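Single-stranded DNA-binding protein WHY3, chloroplastic (PDB 4KOQ) binds single-stranded DNA as a homotetramer, guarding plastid genome stability against illegitimate recombination in chloroplasts and repressing transcription of the kinesin gene KP1 in the nucleus. Local coordinates at the interface of chains A and B. Coordinates in Å, arbitrary orientation; residue numbers count along the deposited sequence, not the author numbering. Chains: chain A/B, Single-stranded DNA-binding protein WHY3, chloroplastic.

Contact 1: the interface of chains A and B. Residues chain A 156, 161-162, 164-165, 168; chain B 153-154, 157.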
loop_
_atom_site.group_PDB
_atom_site.type_symbol
_atom_site.label_atom_id
_atom_site.label_comp_id
_atom_site.label_asym_id
_atom_site.label_seq_id
_atom_site.Cartn_x
_atom_site.Cartn_y
_atom_site.Cartn_z
ATOM N N PRO A 156 0.556 -3.410 9.014
ATOM C CA PRO A 156 -0.707 -2.968 9.662
ATOM C C PRO A 156 -1.536 -4.082 10.275
ATOM O O PRO A 156 -2.191 -3.859 11.301
ATOM C CB PRO A 156 -1.463 -2.245 8.547
ATOM C CG PRO A 156 -0.659 -2.376 7.347
ATOM C CD PRO A 156 0.672 -2.922 7.634
ATOM N N TRP A 161 -4.072 -3.039 13.259
ATOM C CA TRP A 161 -4.798 -1.923 12.713
ATOM C C TRP A 161 -5.758 -2.353 11.621
ATOM O O TRP A 161 -6.639 -1.607 11.258
ATOM C CB TRP A 161 -3.858 -0.819 12.216
ATOM C CG TRP A 161 -3.270 -0.011 13.352
ATOM C CD1 TRP A 161 -3.189 -0.364 14.653
ATOM C CD2 TRP A 161 -2.739 1.304 13.261
ATOM N NE1 TRP A 161 -2.581 0.639 15.386
ATOM C CE2 TRP A 161 -2.303 1.675 14.545
ATOM C CE3 TRP A 161 -2.554 2.188 12.214
ATOM C CZ2 TRP A 161 -1.728 2.903 14.800
ATOM C CZ3 TRP A 161 -1.978 3.409 12.470
ATOM C CH2 TRP A 161 -1.591 3.760 13.758
ATOM N N SER A 162 -5.620 -3.567 11.108
ATOM C CA SER A 162 -6.545 -4.017 10.068
ATOM C C SER A 162 -7.845 -4.321 10.741
ATOM O O SER A 162 -8.906 -4.128 10.164
ATOM C CB SER A 162 -6.032 -5.261 9.353
ATOM O OG SER A 162 -5.618 -6.240 10.289
ATOM N N PHE A 164 -8.980 -2.619 13.106
ATOM C CA PHE A 164 -9.631 -1.306 13.203
ATOM C C PHE A 164 -10.214 -0.932 11.865
ATOM O O PHE A 164 -11.364 -0.488 11.760
ATOM C CB PHE A 164 -8.624 -0.216 13.664
ATOM C CG PHE A 164 -8.987 1.204 13.244
ATOM C CD1 PHE A 164 -9.811 2.015 14.052
ATOM C CD2 PHE A 164 -8.469 1.748 12.068
ATOM C CE1 PHE A 164 -10.122 3.333 13.664
ATOM C CE2 PHE A 164 -8.787 3.074 11.673
ATOM C CZ PHE A 164 -9.618 3.856 12.480
ATOM N N ALA A 165 -9.409 -1.110 10.830
ATOM C CA ALA A 165 -9.799 -0.720 9.471
ATOM C C ALA A 165 -11.087 -1.366 8.972
ATOM O O ALA A 165 -11.999 -0.687 8.481
ATOM C CB ALA A 165 -8.693 -1.066 8.517
ATOM N N ILE A 168 -14.604 -0.311 10.577
ATOM C CA ILE A 168 -15.227 0.988 10.349
ATOM C C ILE A 168 -16.552 0.830 9.609
ATOM O O ILE A 168 -17.544 1.467 9.965
ATOM C CB ILE A 168 -14.314 1.923 9.533
ATOM C CG1 ILE A 168 -13.025 2.227 10.301
ATOM C CG2 ILE A 168 -15.041 3.227 9.205
ATOM C CD1 ILE A 168 -12.052 3.077 9.528
ATOM N N PHE B 153 -1.086 3.087 5.354
ATOM C CA PHE B 153 -2.195 2.153 5.446
ATOM C C PHE B 153 -3.490 2.823 5.922
ATOM O O PHE B 153 -4.587 2.587 5.379
ATOM C CB PHE B 153 -1.847 0.989 6.363
ATOM C CG PHE B 153 -3.025 0.197 6.803
ATOM C CD1 PHE B 153 -3.532 -0.813 5.986
ATOM C CD2 PHE B 153 -3.653 0.444 8.005
ATOM C CE1 PHE B 153 -4.624 -1.534 6.372
ATOM C CE2 PHE B 153 -4.769 -0.297 8.382
ATOM C CZ PHE B 153 -5.250 -1.277 7.558
ATOM N N VAL B 154 -3.384 3.623 6.969
ATOM C CA VAL B 154 -4.576 4.065 7.667
ATOM C C VAL B 154 -5.241 5.256 6.999
ATOM O O VAL B 154 -6.438 5.468 7.164
ATOM C CB VAL B 154 -4.274 4.330 9.165
ATOM C CG1 VAL B 154 -3.666 5.677 9.368
ATOM C CG2 VAL B 154 -5.529 4.132 9.976
ATOM N N HIS B 157 -8.611 4.795 5.232
ATOM C CA HIS B 157 -9.662 4.524 6.196
ATOM C C HIS B 157 -10.102 5.753 6.912
ATOM O O HIS B 157 -11.297 5.932 7.142
ATOM C CB HIS B 157 -9.157 3.485 7.203
ATOM C CG HIS B 157 -8.777 2.201 6.551
ATOM N ND1 HIS B 157 -9.675 1.170 6.371
ATOM C CD2 HIS B 157 -7.609 1.789 5.999
ATOM C CE1 HIS B 157 -9.074 0.178 5.733
ATOM N NE2 HIS B 157 -7.826 0.534 5.481
#

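Contact 2: the interface of chains A and B. Residues chain A 34, 37-39; chain B 7-10.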
loop_
_atom_site.group_PDB
_atom_site.type_symbol
_atom_site.label_atom_id
_atom_site.label_comp_id
_atom_site.label_asym_id
_atom_site.label_seq_id
_atom_site.Cartn_x
_atom_site.Cartn_y
_atom_site.Cartn_z
ATOM N N LEU A 34 -11.864 -8.575 26.987
ATOM C CA LEU A 34 -12.127 -7.805 28.203
ATOM C C LEU A 34 -13.549 -8.073 28.711
ATOM O O LEU A 34 -14.388 -8.606 27.979
ATOM C CB LEU A 34 -11.934 -6.312 27.937
ATOM C CG LEU A 34 -10.566 -5.950 27.353
ATOM C CD1 LEU A 34 -10.457 -4.453 27.112
ATOM C CD2 LEU A 34 -9.453 -6.447 28.273
ATOM N N GLY A 37 -16.330 -6.986 26.683
ATOM C CA GLY A 37 -16.504 -7.702 25.431
ATOM C C GLY A 37 -15.611 -7.177 24.319
ATOM O O GLY A 37 -15.496 -7.792 23.258
ATOM N N ALA A 38 -15.005 -6.020 24.553
ATOM C CA ALA A 38 -13.956 -5.508 23.686
ATOM C C ALA A 38 -12.765 -6.462 23.744
ATOM O O ALA A 38 -12.650 -7.266 24.669
ATOM C CB ALA A 38 -13.532 -4.137 24.153
ATOM N N PHE A 39 -11.873 -6.361 22.764
ATOM C CA PHE A 39 -10.643 -7.140 22.782
ATOM C C PHE A 39 -9.442 -6.207 22.811
ATOM O O PHE A 39 -9.479 -5.101 22.274
ATOM C CB PHE A 39 -10.581 -8.038 21.562
ATOM C CG PHE A 39 -11.657 -9.054 21.527
ATOM C CD1 PHE A 39 -11.535 -10.232 22.241
ATOM C CD2 PHE A 39 -12.807 -8.835 20.789
ATOM C CE1 PHE A 39 -12.540 -11.180 22.208
ATOM C CE2 PHE A 39 -13.812 -9.779 20.755
ATOM C CZ PHE A 39 -13.678 -10.951 21.464
ATOM N N PRO B 7 -17.392 -5.628 17.847
ATOM C CA PRO B 7 -16.665 -5.508 19.117
ATOM C C PRO B 7 -15.566 -4.446 19.055
ATOM O O PRO B 7 -14.964 -4.229 18.007
ATOM C CB PRO B 7 -16.062 -6.904 19.313
ATOM C CG PRO B 7 -15.956 -7.472 17.939
ATOM C CD PRO B 7 -17.121 -6.912 17.173
ATOM N N ARG B 8 -15.330 -3.784 20.179
ATOM C CA ARG B 8 -14.287 -2.776 20.282
ATOM C C ARG B 8 -12.913 -3.446 20.298
ATOM O O ARG B 8 -12.730 -4.472 20.951
ATOM C CB ARG B 8 -14.501 -1.968 21.565
ATOM C CG ARG B 8 -13.350 -1.082 21.985
ATOM C CD ARG B 8 -13.232 0.155 21.118
ATOM N NE ARG B 8 -12.177 1.036 21.610
ATOM C CZ ARG B 8 -11.793 2.158 21.011
ATOM N NH1 ARG B 8 -12.377 2.554 19.886
ATOM N NH2 ARG B 8 -10.818 2.886 21.543
ATOM N N PHE B 9 -11.961 -2.862 19.569
ATOM C CA PHE B 9 -10.577 -3.348 19.542
ATOM C C PHE B 9 -9.597 -2.252 19.995
ATOM O O PHE B 9 -9.536 -1.172 19.411
ATOM C CB PHE B 9 -10.205 -3.841 18.133
ATOM C CG PHE B 9 -10.577 -5.281 17.861
ATOM C CD1 PHE B 9 -9.751 -6.317 18.265
ATOM C CD2 PHE B 9 -11.749 -5.598 17.191
ATOM C CE1 PHE B 9 -10.091 -7.647 18.014
ATOM C CE2 PHE B 9 -12.091 -6.921 16.941
ATOM C CZ PHE B 9 -11.259 -7.946 17.355
ATOM N N TYR B 10 -8.843 -2.540 21.047
ATOM C CA TYR B 10 -7.788 -1.657 21.518
ATOM C C TYR B 10 -6.484 -2.133 20.907
ATOM O O TYR B 10 -5.961 -3.190 21.292
ATOM C CB TYR B 10 -7.655 -1.733 23.030
ATOM C CG TYR B 10 -8.794 -1.074 23.768
ATOM C CD1 TYR B 10 -8.850 0.305 23.894
ATOM C CD2 TYR B 10 -9.803 -1.827 24.350
ATOM C CE1 TYR B 10 -9.872 0.921 24.570
ATOM C CE2 TYR B 10 -10.845 -1.211 25.035
ATOM C CZ TYR B 10 -10.866 0.165 25.136
ATOM O OH TYR B 10 -11.880 0.805 25.818
#

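Contact 1: the interface of chains A and B
B:Phe153 and A:Pro156 meet in the helical core of the Whirly homotetramer, where the long helix 141-158 of each subunit takes part in pairing through apolar faces. The ring contacts come first. The pyrrolidine of A:Pro156 covers the centre of one face of the B:Phe153 ring, its CB 3.5 Å from the ring centroid in a CH-pi contact and its CG spread toward CG and CD1. CD2 of B:His157, from the same helix as the phenylalanine, lies more loosely over the rim of the other face. B:Phe153 CG points away from the backbone N (chi1 164°), which drives the far end of the ring toward helix 161-165 of chain A. There CZ touches A:Ala165 CB at 3.6 Å and A:Ser162 CA at 3.9 Å. The methyl of A:Ala165 is also placed over one face of the B:His157 imidazole, toward the rim, though the closeness of this approach is doubtful; the carbonyl O of B:Phe153 lies in plane at that ring's edge.

Beside the ring contacts, B:Val154 packs against two aromatic side chains of chain A. It crosses A:Phe164 at about a right angle, its CG2 3.8 Å from the ring atom CE2, and its CB lies 4.1 Å from CE3 of the A:Trp161 indole. With B:Phe153 cut back to an alanine, A:Pro156 is likely to lose the aromatic face it packs on, and a gap would probably open beside A:Ala165.

Contact 2: the interface of chains A and B
The B:Tyr10 ring meets A:Leu34 across an intersubunit contact of the Whirly tetramer built on a parallel beta bridge, A:Phe39 with B:Phe9, which joins the start of strand 39-43 in chain A to the short N-terminal strand 9-10 of chain B. The A:Leu34 side chain crosses that of B:Tyr10 at about a right angle, its CD1 at the CD2-CE2 side of the ring and 3.9 Å from CD2. On the opposite side of the ring plane lies B:Arg8, two residues before the tyrosine: its NE stands 3.7 Å above that face, toward the rim, and the tyrosine's CE1 lies in plane at the edge of the guanidinium. The bend of the arginine at chi2 (74°) helps bring its arm over the phenol.

A:Phe39 and B:Phe9 run side by side, pointing the same way. CB of A:Phe39 comes within 3.6 Å of B:Phe9 CE1. With CG anti to the carbonyl carbon (chi1 -64°), the A:Phe39 ring is set toward B:Phe9 and reaches on through CE2 to B:Pro7 CB at 3.9 Å.

Backbone hydrogen bonds fix the register. A:Phe39 uses both its polar main-chain atoms: its N donates to B:Arg8 O at 2.8 Å, and its O accepts from B:Tyr10 N at 2.9 Å, so this pairing probably depends little on which side chains the two strands carry. Beside it, the A:Ala38 methyl packs 3.5 Å from B:Arg8 CB, on the aliphatic root of the arginine.

The C-alpha centres of contact 1 and contact 2 are about 15 Å apart, and no residue is common to both. Contact 1 draws on the C-terminal helices, 141-158 and 161-165, whereas contact 2 joins the N-terminal strand 9-10 to strand 39-43 and the loop before it. The same two subunits are thus tied by apolar helix packing at one place and by main-chain pairing at another. Two separated patches of unlike chemistry probably limit rocking or sliding of one subunit against its neighbour, illustrating how a homotetramer can combine a packed helical core with strand pairing between subunits.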